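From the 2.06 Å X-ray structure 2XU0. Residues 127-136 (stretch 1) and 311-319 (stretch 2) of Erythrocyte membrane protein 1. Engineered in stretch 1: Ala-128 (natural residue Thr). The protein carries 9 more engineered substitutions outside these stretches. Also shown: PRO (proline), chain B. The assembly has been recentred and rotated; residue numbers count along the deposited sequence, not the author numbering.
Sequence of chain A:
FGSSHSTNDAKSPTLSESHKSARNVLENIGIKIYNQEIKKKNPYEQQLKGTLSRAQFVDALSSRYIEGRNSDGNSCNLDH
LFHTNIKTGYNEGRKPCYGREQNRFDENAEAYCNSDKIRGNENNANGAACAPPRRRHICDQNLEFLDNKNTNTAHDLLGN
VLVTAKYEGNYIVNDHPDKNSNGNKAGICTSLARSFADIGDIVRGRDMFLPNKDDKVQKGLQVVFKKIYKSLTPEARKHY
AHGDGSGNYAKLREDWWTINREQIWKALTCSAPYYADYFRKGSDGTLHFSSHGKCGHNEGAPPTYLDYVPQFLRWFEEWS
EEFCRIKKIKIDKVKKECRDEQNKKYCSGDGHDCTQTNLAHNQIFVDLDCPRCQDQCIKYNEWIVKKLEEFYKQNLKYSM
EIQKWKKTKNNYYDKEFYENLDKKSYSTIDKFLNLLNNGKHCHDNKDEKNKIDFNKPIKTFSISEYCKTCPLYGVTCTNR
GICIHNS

Stretch 1 (127-136) GAACAPPRRR
Stretch 2 (311-319) QFLRWFEEW

Residues 311-319 are helical throughout, as the i to i+4 bonds from Trp-315 N to Gln-311 O (2.8 Å) through Trp-319 N to Trp-315 O (2.8 Å) attest. Stretch 1 runs extended from Gly-127 (phi/psi -61/128) to Pro-132 (-71/155), then turns helical at Pro-133 (-55/-29). Pro-132 is the N-cap residue, and its O accepts from Arg-136 N at 3.0 Å. Register is fixed by two CA-CA distances: Ala-129 to Phe-312, 5.9 Å, and Pro-132 to Trp-315, 6.4 Å. Both stretches therefore advance in the same sense, burying 498 Å² in total.

Trp-315 is the principal contact surface, with 120 Å² covered. Its chi1 of -68° (m) and chi2 of -10° lay one indole face beneath the extended segment. Pro-132 CD sits 3.5 Å from the centroid of the Trp-315 five-membered ring, 4° off the normal; Ala-131 CA lies 3.8 Å from that of the Trp-315 six-membered ring, 19° off. Both are CH-pi contacts, in which weakly polarised C-H groups meet the pi cloud. Arg-135, t at chi1 and p at chi2, brings CG to 3.7 Å from Trp-315 CZ2. Ala-129 CB points toward the helix and meets the ring edge of Phe-312 (chi1 164°, t; chi2 71°) at CD1, 3.9 Å away.

Glu-318 is fully extended (chi1 -175°, chi2 175°, both t), with chi3 at 0°, which carries its carboxylate to Arg-134. That arginine is t at chi1 and chi2, but chi3 is 34°, between wells. The resulting salt bridge is bidentate: Arg-134 NE donates to Glu-318 OE2 (2.9 Å, 154°) and Arg-134 NH2 to Glu-318 OE1 (2.8 Å, 165°), so the carboxylate meets the guanidinium edge. Water 2 accepts from Arg-134 N (3.1 Å) and donates to Glu-318 OE2 (3.0 Å). Water 1 joins the backbones, donating to Cys-130 O (2.8 Å) and Trp-315 O (2.6 Å).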

# COMPACT_ATOMS: atom_id res chain seq x y z
N GLY A 127 -17.25 -9.30 1.19
CA GLY A 127 -16.46 -8.27 0.51
C GLY A 127 -15.91 -7.27 1.50
O GLY A 127 -16.66 -6.75 2.34
N ALA A 128 -14.58 -7.02 1.44
CA ALA A 128 -13.95 -6.14 2.44
C ALA A 128 -12.69 -5.45 1.95
O ALA A 128 -11.93 -6.01 1.17
CB ALA A 128 -13.62 -6.95 3.70
N ALA A 129 -12.46 -4.24 2.45
CA ALA A 129 -11.21 -3.51 2.17
C ALA A 129 -10.20 -3.97 3.26
O ALA A 129 -10.63 -4.34 4.37
CB ALA A 129 -11.45 -2.02 2.25
N CYS A 130 -8.89 -4.04 2.93
CA CYS A 130 -7.84 -4.47 3.87
C CYS A 130 -6.92 -3.32 4.16
O CYS A 130 -6.17 -2.92 3.29
CB CYS A 130 -7.06 -5.69 3.36
SG CYS A 130 -8.03 -7.23 3.32
N ALA A 131 -6.96 -2.81 5.39
CA ALA A 131 -6.05 -1.73 5.79
C ALA A 131 -4.67 -2.34 5.93
O ALA A 131 -4.53 -3.33 6.65
CB ALA A 131 -6.50 -1.09 7.10
N PRO A 132 -3.66 -1.87 5.14
CA PRO A 132 -2.32 -2.46 5.24
C PRO A 132 -1.63 -2.09 6.55
O PRO A 132 -1.95 -1.06 7.14
CB PRO A 132 -1.59 -1.88 4.02
CG PRO A 132 -2.27 -0.64 3.72
CD PRO A 132 -3.67 -0.70 4.24
N PRO A 133 -0.67 -2.90 7.02
CA PRO A 133 0.04 -2.54 8.28
C PRO A 133 0.69 -1.16 8.26
O PRO A 133 0.68 -0.48 9.29
CB PRO A 133 1.05 -3.70 8.48
CG PRO A 133 1.08 -4.41 7.21
CD PRO A 133 -0.19 -4.19 6.48
N ARG A 134 1.12 -0.65 7.04
CA ARG A 134 1.65 0.70 6.92
C ARG A 134 0.57 1.71 7.36
O ARG A 134 0.89 2.67 8.04
CB ARG A 134 2.19 0.98 5.49
CG ARG A 134 2.89 2.35 5.29
CD ARG A 134 2.81 2.89 3.86
NE ARG A 134 1.53 2.52 3.22
CZ ARG A 134 0.39 3.16 3.40
NH1 ARG A 134 0.35 4.29 4.10
NH2 ARG A 134 -0.73 2.70 2.86
N ARG A 135 -0.71 1.47 7.01
CA ARG A 135 -1.79 2.37 7.39
C ARG A 135 -2.13 2.23 8.85
O ARG A 135 -2.34 3.24 9.51
CB ARG A 135 -3.08 2.18 6.50
CG ARG A 135 -4.35 2.89 7.03
CD ARG A 135 -4.27 4.41 6.89
NE ARG A 135 -5.37 5.11 7.59
CZ ARG A 135 -5.35 5.49 8.87
NH1 ARG A 135 -4.31 5.21 9.64
NH2 ARG A 135 -6.38 6.15 9.38
N ARG A 136 -2.34 0.99 9.32
CA ARG A 136 -2.75 0.69 10.70
C ARG A 136 -1.94 1.48 11.76
O ARG A 136 -2.52 2.05 12.69
CB ARG A 136 -2.59 -0.81 10.97
CG ARG A 136 -3.61 -1.70 10.27
CD ARG A 136 -3.39 -3.14 10.65
NE ARG A 136 -4.02 -3.42 11.95
CZ ARG A 136 -4.17 -4.64 12.46
NH1 ARG A 136 -3.71 -5.70 11.81
NH2 ARG A 136 -4.78 -4.80 13.62
N GLN A 311 -8.90 4.98 -2.22
CA GLN A 311 -8.16 4.30 -1.14
C GLN A 311 -8.18 2.77 -1.21
O GLN A 311 -7.13 2.14 -1.04
CB GLN A 311 -8.61 4.82 0.23
CG GLN A 311 -7.80 4.25 1.40
CD GLN A 311 -8.10 4.92 2.68
OE1 GLN A 311 -9.22 4.86 3.20
NE2 GLN A 311 -7.06 5.50 3.28
N PHE A 312 -9.36 2.17 -1.47
CA PHE A 312 -9.51 0.72 -1.60
C PHE A 312 -8.56 0.18 -2.70
O PHE A 312 -7.94 -0.86 -2.51
CB PHE A 312 -10.99 0.33 -1.89
CG PHE A 312 -11.08 -1.09 -2.40
CD1 PHE A 312 -10.84 -2.17 -1.56
CD2 PHE A 312 -11.27 -1.35 -3.76
CE1 PHE A 312 -10.75 -3.48 -2.06
CE2 PHE A 312 -11.21 -2.65 -4.26
CZ PHE A 312 -10.98 -3.71 -3.40
N LEU A 313 -8.50 0.86 -3.86
CA LEU A 313 -7.62 0.44 -4.96
C LEU A 313 -6.13 0.52 -4.58
O LEU A 313 -5.34 -0.35 -4.94
CB LEU A 313 -7.92 1.28 -6.24
CG LEU A 313 -9.34 1.10 -6.80
CD1 LEU A 313 -9.59 2.03 -7.96
CD2 LEU A 313 -9.63 -0.40 -7.15
N ARG A 314 -5.76 1.58 -3.86
CA ARG A 314 -4.39 1.77 -3.36
C ARG A 314 -4.06 0.67 -2.37
O ARG A 314 -2.99 0.12 -2.45
CB ARG A 314 -4.27 3.09 -2.62
CG ARG A 314 -4.46 4.32 -3.48
CD ARG A 314 -3.98 5.56 -2.76
NE ARG A 314 -4.32 5.62 -1.33
CZ ARG A 314 -5.19 6.47 -0.80
NH1 ARG A 314 -5.93 7.25 -1.58
NH2 ARG A 314 -5.38 6.51 0.51
N TRP A 315 -4.99 0.33 -1.45
CA TRP A 315 -4.73 -0.71 -0.45
C TRP A 315 -4.61 -2.09 -1.04
O TRP A 315 -3.78 -2.86 -0.56
CB TRP A 315 -5.79 -0.70 0.66
CG TRP A 315 -5.78 0.50 1.57
CD1 TRP A 315 -4.82 1.49 1.64
CD2 TRP A 315 -6.67 0.71 2.68
NE1 TRP A 315 -5.13 2.36 2.68
CE2 TRP A 315 -6.23 1.88 3.35
CE3 TRP A 315 -7.79 0.02 3.17
CZ2 TRP A 315 -6.92 2.41 4.47
CZ3 TRP A 315 -8.49 0.56 4.25
CH2 TRP A 315 -8.07 1.74 4.88
N PHE A 316 -5.42 -2.40 -2.06
CA PHE A 316 -5.39 -3.70 -2.72
C PHE A 316 -4.07 -3.81 -3.52
O PHE A 316 -3.48 -4.88 -3.56
CB PHE A 316 -6.66 -3.83 -3.61
CG PHE A 316 -7.04 -5.20 -4.14
CD1 PHE A 316 -6.35 -6.34 -3.74
CD2 PHE A 316 -8.08 -5.34 -5.06
CE1 PHE A 316 -6.71 -7.61 -4.22
CE2 PHE A 316 -8.42 -6.60 -5.57
CZ PHE A 316 -7.75 -7.73 -5.14
N GLU A 317 -3.62 -2.71 -4.15
CA GLU A 317 -2.36 -2.71 -4.91
C GLU A 317 -1.18 -2.93 -3.93
O GLU A 317 -0.28 -3.70 -4.21
CB GLU A 317 -2.20 -1.39 -5.72
CG GLU A 317 -0.93 -1.30 -6.54
CD GLU A 317 0.34 -0.88 -5.82
OE1 GLU A 317 0.25 -0.27 -4.73
OE2 GLU A 317 1.44 -1.20 -6.33
N GLU A 318 -1.22 -2.28 -2.77
CA GLU A 318 -0.16 -2.49 -1.76
C GLU A 318 -0.26 -3.89 -1.16
O GLU A 318 0.76 -4.53 -0.87
CB GLU A 318 -0.28 -1.45 -0.66
CG GLU A 318 0.83 -1.48 0.38
CD GLU A 318 0.72 -0.35 1.37
OE1 GLU A 318 -0.23 0.46 1.24
OE2 GLU A 318 1.61 -0.24 2.24
N TRP A 319 -1.50 -4.41 -1.02
CA TRP A 319 -1.70 -5.76 -0.48
C TRP A 319 -0.98 -6.75 -1.37
O TRP A 319 -0.25 -7.60 -0.88
CB TRP A 319 -3.20 -6.11 -0.37
CG TRP A 319 -3.44 -7.51 0.12
CD1 TRP A 319 -3.61 -7.90 1.42
CD2 TRP A 319 -3.42 -8.71 -0.66
NE1 TRP A 319 -3.72 -9.27 1.49
CE2 TRP A 319 -3.61 -9.80 0.23
CE3 TRP A 319 -3.33 -8.98 -2.04
CZ2 TRP A 319 -3.70 -11.12 -0.21
CZ3 TRP A 319 -3.34 -10.29 -2.47
CH2 TRP A 319 -3.51 -11.35 -1.56
N PRO B . -22.03 -8.76 -1.47
CA PRO B . -21.68 -10.11 -1.01
C PRO B . -20.62 -10.07 0.10
O PRO B . -19.81 -9.11 0.12
CB PRO B . -21.14 -10.81 -2.28
CG PRO B . -20.76 -9.68 -3.22
CD PRO B . -21.69 -8.55 -2.90
OXT PRO B . -20.57 -11.03 0.91
O HOH W 1 -3.79 -3.60 1.97
O HOH W 2 1.91 -2.26 4.50